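Local coordinates for aldo-keto reductase family 1, member B4 (Aldose reductase) (PDB 4HBK), which probably catalyses the NADPH-dependent reduction of aldehydes, including aldoses, to alcohols, at residues I106-F117 with L138-L149. Numbering follows the deposited sequence.
Sequences IFITSKLWNTFF and LDLYLIHWPVPL
With chi1 of His144 at -152°, its CG trans to the backbone N, and CG of Trp113 trans to its own N (chi1 -178°), the imidazole is held between Trp113 and Lys111 at the C-terminal end of two neighbouring parallel strands of the aldo-keto reductase (beta/alpha)8 barrel. The indole brings CZ3 over the middle of one imidazole face, an edge-to-face pair with the planes at 90°, while CD of Lys111 makes a CH-pi contact with the opposite face, 3.8 Å from the His144 ring centroid. This clamp probably fixes the rotation of His144, predicted to bind substrate beside the likely proton donor Tyr82; Lys111, predicted to lower the pKa of Tyr82, forms a salt bridge with Asp77 through NZ.

Strands 107-112 and 140-143, joined through helix 119-133 in a beta-alpha-beta crossover, pair in register from Thr109 with Leu140 to Leu112 with Ile143. Each strand donates backbone hydrogen bonds in turn, Leu142 N to Ser110 O, then Leu112 N to Leu142 O (2.8 Å). Thr109 and Lys111 share a face with Leu140 and Leu142, whereas Ser110, Leu112, Tyr141 and Ile143 turn toward the surrounding helices.

At the N-terminal end Asp139 CB sits over the centre of the Phe107 ring, and Asp139 OD2 accepts a hydrogen bond from Ile108 N (2.9 Å) while also forming a salt bridge with Arg103. Beyond the strands, Leu149 N bonds to Asn114 O (3.1 Å). Two waters donate to Lys111 O: one also bonds to Tyr141 OH, and the other lies 2.8 Å from His144 ND1, at the edge of the imidazole.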
# COMPACT_ATOMS: atom_id res chain seq x y z
N ILE A 106 -11.81 12.03 -0.76
CA ILE A 106 -11.23 10.76 -0.36
C ILE A 106 -10.15 10.34 -1.35
O ILE A 106 -10.27 10.58 -2.55
CB ILE A 106 -12.28 9.63 -0.32
CG1 ILE A 106 -13.56 10.11 0.36
CG2 ILE A 106 -11.73 8.40 0.41
CD1 ILE A 106 -13.40 10.38 1.84
N PHE A 107 -9.10 9.71 -0.83
CA PHE A 107 -8.04 9.16 -1.66
C PHE A 107 -8.21 7.64 -1.72
O PHE A 107 -8.10 6.96 -0.70
CB PHE A 107 -6.69 9.52 -1.05
CG PHE A 107 -5.52 9.29 -1.97
CD1 PHE A 107 -5.05 8.00 -2.21
CD2 PHE A 107 -4.88 10.36 -2.57
CE1 PHE A 107 -3.96 7.79 -3.05
CE2 PHE A 107 -3.79 10.16 -3.41
CZ PHE A 107 -3.33 8.87 -3.66
N ILE A 108 -8.47 7.10 -2.90
CA ILE A 108 -8.71 5.67 -3.06
C ILE A 108 -7.60 4.99 -3.87
O ILE A 108 -7.34 5.36 -5.02
CB ILE A 108 -10.02 5.42 -3.81
CG1 ILE A 108 -11.17 6.16 -3.13
CG2 ILE A 108 -10.27 3.93 -3.94
CD1 ILE A 108 -11.59 5.53 -1.82
N THR A 109 -6.98 3.99 -3.27
CA THR A 109 -5.95 3.22 -3.95
C THR A 109 -6.44 1.81 -4.23
O THR A 109 -7.07 1.18 -3.38
CB THR A 109 -4.69 3.09 -3.08
OG1 THR A 109 -4.10 4.38 -2.89
CG2 THR A 109 -3.68 2.15 -3.75
N SER A 110 -6.15 1.32 -5.43
CA SER A 110 -6.30 -0.10 -5.69
C SER A 110 -5.06 -0.60 -6.41
O SER A 110 -4.15 0.17 -6.72
CB SER A 110 -7.55 -0.42 -6.50
OG SER A 110 -7.70 -1.84 -6.58
N LYS A 111 -5.02 -1.90 -6.68
CA LYS A 111 -3.80 -2.50 -7.20
C LYS A 111 -4.13 -3.52 -8.27
O LYS A 111 -5.09 -4.29 -8.15
CB LYS A 111 -3.00 -3.15 -6.07
CG LYS A 111 -2.94 -2.34 -4.78
CD LYS A 111 -1.90 -2.92 -3.81
CE LYS A 111 -1.91 -2.21 -2.45
NZ LYS A 111 -3.20 -2.34 -1.70
N LEU A 112 -3.32 -3.52 -9.32
CA LEU A 112 -3.45 -4.45 -10.41
C LEU A 112 -2.85 -5.78 -10.00
O LEU A 112 -1.67 -5.83 -9.64
CB LEU A 112 -2.70 -3.91 -11.63
CG LEU A 112 -2.60 -4.84 -12.85
CD1 LEU A 112 -3.98 -5.06 -13.44
CD2 LEU A 112 -1.65 -4.25 -13.89
N TRP A 113 -3.63 -6.86 -10.08
CA TRP A 113 -3.16 -8.18 -9.66
C TRP A 113 -2.34 -8.94 -10.71
O TRP A 113 -2.56 -8.78 -11.91
CB TRP A 113 -4.31 -9.06 -9.17
CG TRP A 113 -3.82 -10.39 -8.70
CD1 TRP A 113 -4.08 -11.61 -9.25
CD2 TRP A 113 -2.91 -10.63 -7.61
NE1 TRP A 113 -3.43 -12.60 -8.54
CE2 TRP A 113 -2.70 -12.02 -7.53
CE3 TRP A 113 -2.28 -9.80 -6.67
CZ2 TRP A 113 -1.88 -12.60 -6.57
CZ3 TRP A 113 -1.47 -10.38 -5.71
CH2 TRP A 113 -1.27 -11.77 -5.67
N ASN A 114 -1.42 -9.78 -10.24
CA ASN A 114 -0.40 -10.45 -11.07
C ASN A 114 -0.92 -11.18 -12.32
O ASN A 114 -0.18 -11.34 -13.30
CB ASN A 114 0.43 -11.45 -10.21
CG ASN A 114 1.02 -10.82 -8.93
OD1 ASN A 114 0.55 -9.80 -8.42
ND2 ASN A 114 2.07 -11.46 -8.39
N THR A 115 -2.16 -11.65 -12.29
CA THR A 115 -2.71 -12.42 -13.40
C THR A 115 -3.19 -11.54 -14.57
O THR A 115 -3.61 -12.05 -15.62
CB THR A 115 -3.88 -13.31 -12.95
OG1 THR A 115 -4.86 -12.49 -12.30
CG2 THR A 115 -3.40 -14.41 -11.98
N PHE A 116 -3.11 -10.22 -14.38
CA PHE A 116 -3.58 -9.27 -15.39
C PHE A 116 -2.48 -8.33 -15.88
O PHE A 116 -2.78 -7.25 -16.39
CB PHE A 116 -4.75 -8.44 -14.83
CG PHE A 116 -5.89 -9.26 -14.29
CD1 PHE A 116 -6.86 -9.77 -15.13
CD2 PHE A 116 -5.99 -9.53 -12.93
CE1 PHE A 116 -7.92 -10.54 -14.63
CE2 PHE A 116 -7.03 -10.29 -12.42
CZ PHE A 116 -8.00 -10.79 -13.27
N PHE A 117 -1.22 -8.74 -15.73
CA PHE A 117 -0.08 -7.91 -16.12
C PHE A 117 0.16 -7.83 -17.63
O PHE A 117 0.77 -6.88 -18.13
CB PHE A 117 1.21 -8.36 -15.42
CG PHE A 117 1.25 -8.05 -13.93
CD1 PHE A 117 0.24 -7.32 -13.32
CD2 PHE A 117 2.32 -8.50 -13.15
CE1 PHE A 117 0.29 -7.04 -11.95
CE2 PHE A 117 2.36 -8.23 -11.79
CZ PHE A 117 1.34 -7.49 -11.19
N LEU A 138 -9.70 6.14 -9.98
CA LEU A 138 -8.93 5.81 -8.79
C LEU A 138 -7.93 6.93 -8.58
O LEU A 138 -7.44 7.51 -9.55
CB LEU A 138 -8.18 4.48 -8.97
CG LEU A 138 -8.99 3.20 -9.16
CD1 LEU A 138 -8.09 2.02 -9.55
CD2 LEU A 138 -9.77 2.86 -7.89
N ASP A 139 -7.63 7.25 -7.33
CA ASP A 139 -6.57 8.22 -7.08
C ASP A 139 -5.20 7.62 -7.36
O ASP A 139 -4.30 8.30 -7.84
CB ASP A 139 -6.66 8.76 -5.66
CG ASP A 139 -7.89 9.60 -5.44
OD1 ASP A 139 -7.83 10.80 -5.76
OD2 ASP A 139 -8.92 9.05 -4.98
N LEU A 140 -5.06 6.33 -7.05
CA LEU A 140 -3.78 5.66 -7.19
C LEU A 140 -3.99 4.18 -7.57
O LEU A 140 -4.86 3.51 -7.02
CB LEU A 140 -2.98 5.77 -5.87
CG LEU A 140 -1.56 5.18 -5.84
CD1 LEU A 140 -0.71 5.79 -6.95
CD2 LEU A 140 -0.87 5.32 -4.46
N TYR A 141 -3.19 3.70 -8.52
CA TYR A 141 -3.27 2.32 -8.99
C TYR A 141 -1.85 1.78 -9.09
O TYR A 141 -1.04 2.30 -9.85
CB TYR A 141 -3.95 2.28 -10.36
CG TYR A 141 -4.55 0.93 -10.77
CD1 TYR A 141 -5.27 0.15 -9.86
CD2 TYR A 141 -4.44 0.48 -12.08
CE1 TYR A 141 -5.84 -1.08 -10.26
CE2 TYR A 141 -5.01 -0.72 -12.49
CZ TYR A 141 -5.71 -1.49 -11.59
OH TYR A 141 -6.25 -2.68 -12.03
N LEU A 142 -1.56 0.74 -8.31
CA LEU A 142 -0.22 0.20 -8.19
C LEU A 142 -0.10 -1.15 -8.87
O LEU A 142 -1.03 -1.95 -8.83
CB LEU A 142 0.13 -0.02 -6.72
CG LEU A 142 -0.01 1.15 -5.76
CD1 LEU A 142 0.46 0.73 -4.38
CD2 LEU A 142 0.77 2.35 -6.28
N ILE A 143 1.05 -1.42 -9.46
CA ILE A 143 1.35 -2.80 -9.82
C ILE A 143 1.65 -3.58 -8.53
O ILE A 143 2.58 -3.24 -7.79
CB ILE A 143 2.53 -2.89 -10.79
CG1 ILE A 143 2.23 -2.04 -12.03
CG2 ILE A 143 2.79 -4.34 -11.18
CD1 ILE A 143 3.27 -2.17 -13.13
N HIS A 144 0.86 -4.61 -8.26
CA HIS A 144 0.89 -5.25 -6.93
C HIS A 144 2.23 -5.93 -6.62
O HIS A 144 2.71 -5.86 -5.49
CB HIS A 144 -0.25 -6.25 -6.78
CG HIS A 144 -0.72 -6.44 -5.38
ND1 HIS A 144 -2.06 -6.50 -5.04
CD2 HIS A 144 -0.03 -6.60 -4.22
CE1 HIS A 144 -2.17 -6.69 -3.74
NE2 HIS A 144 -0.96 -6.76 -3.22
N TRP A 145 2.80 -6.59 -7.63
CA TRP A 145 4.08 -7.32 -7.54
C TRP A 145 4.78 -7.18 -8.88
O TRP A 145 4.13 -6.90 -9.89
CB TRP A 145 3.84 -8.82 -7.25
CG TRP A 145 3.37 -9.12 -5.85
CD1 TRP A 145 2.08 -9.23 -5.43
CD2 TRP A 145 4.19 -9.33 -4.70
NE1 TRP A 145 2.05 -9.50 -4.07
CE2 TRP A 145 3.33 -9.57 -3.60
CE3 TRP A 145 5.57 -9.35 -4.48
CZ2 TRP A 145 3.80 -9.80 -2.31
CZ3 TRP A 145 6.04 -9.58 -3.19
CH2 TRP A 145 5.16 -9.80 -2.12
N PRO A 146 6.11 -7.37 -8.91
CA PRO A 146 6.92 -7.48 -10.13
C PRO A 146 6.91 -8.89 -10.76
O PRO A 146 7.64 -9.15 -11.73
CB PRO A 146 8.34 -7.16 -9.67
CG PRO A 146 8.30 -7.12 -8.15
CD PRO A 146 6.93 -7.46 -7.68
N VAL A 147 6.08 -9.79 -10.23
CA VAL A 147 6.06 -11.18 -10.68
C VAL A 147 4.73 -11.57 -11.34
O VAL A 147 3.75 -11.84 -10.67
CB VAL A 147 6.32 -12.16 -9.52
CG1 VAL A 147 6.18 -13.62 -10.00
CG2 VAL A 147 7.70 -11.91 -8.91
N PRO A 148 4.70 -11.61 -12.68
CA PRO A 148 3.44 -11.95 -13.33
C PRO A 148 3.07 -13.43 -13.15
O PRO A 148 3.96 -14.27 -13.03
CB PRO A 148 3.68 -11.61 -14.81
CG PRO A 148 5.16 -11.56 -14.96
CD PRO A 148 5.72 -11.14 -13.63
N LEU A 149 1.78 -13.71 -13.13
CA LEU A 149 1.24 -15.06 -12.98
C LEU A 149 0.34 -15.33 -14.18
O LEU A 149 -0.19 -14.39 -14.79
CB LEU A 149 0.43 -15.15 -11.69
CG LEU A 149 1.11 -15.70 -10.43
CD1 LEU A 149 2.59 -15.45 -10.39
CD2 LEU A 149 0.43 -15.13 -9.19
O HOH W 1 -9.91 12.41 -5.20
O HOH W 2 -4.46 -6.80 -6.39
O HOH W 3 -7.21 -4.04 -9.93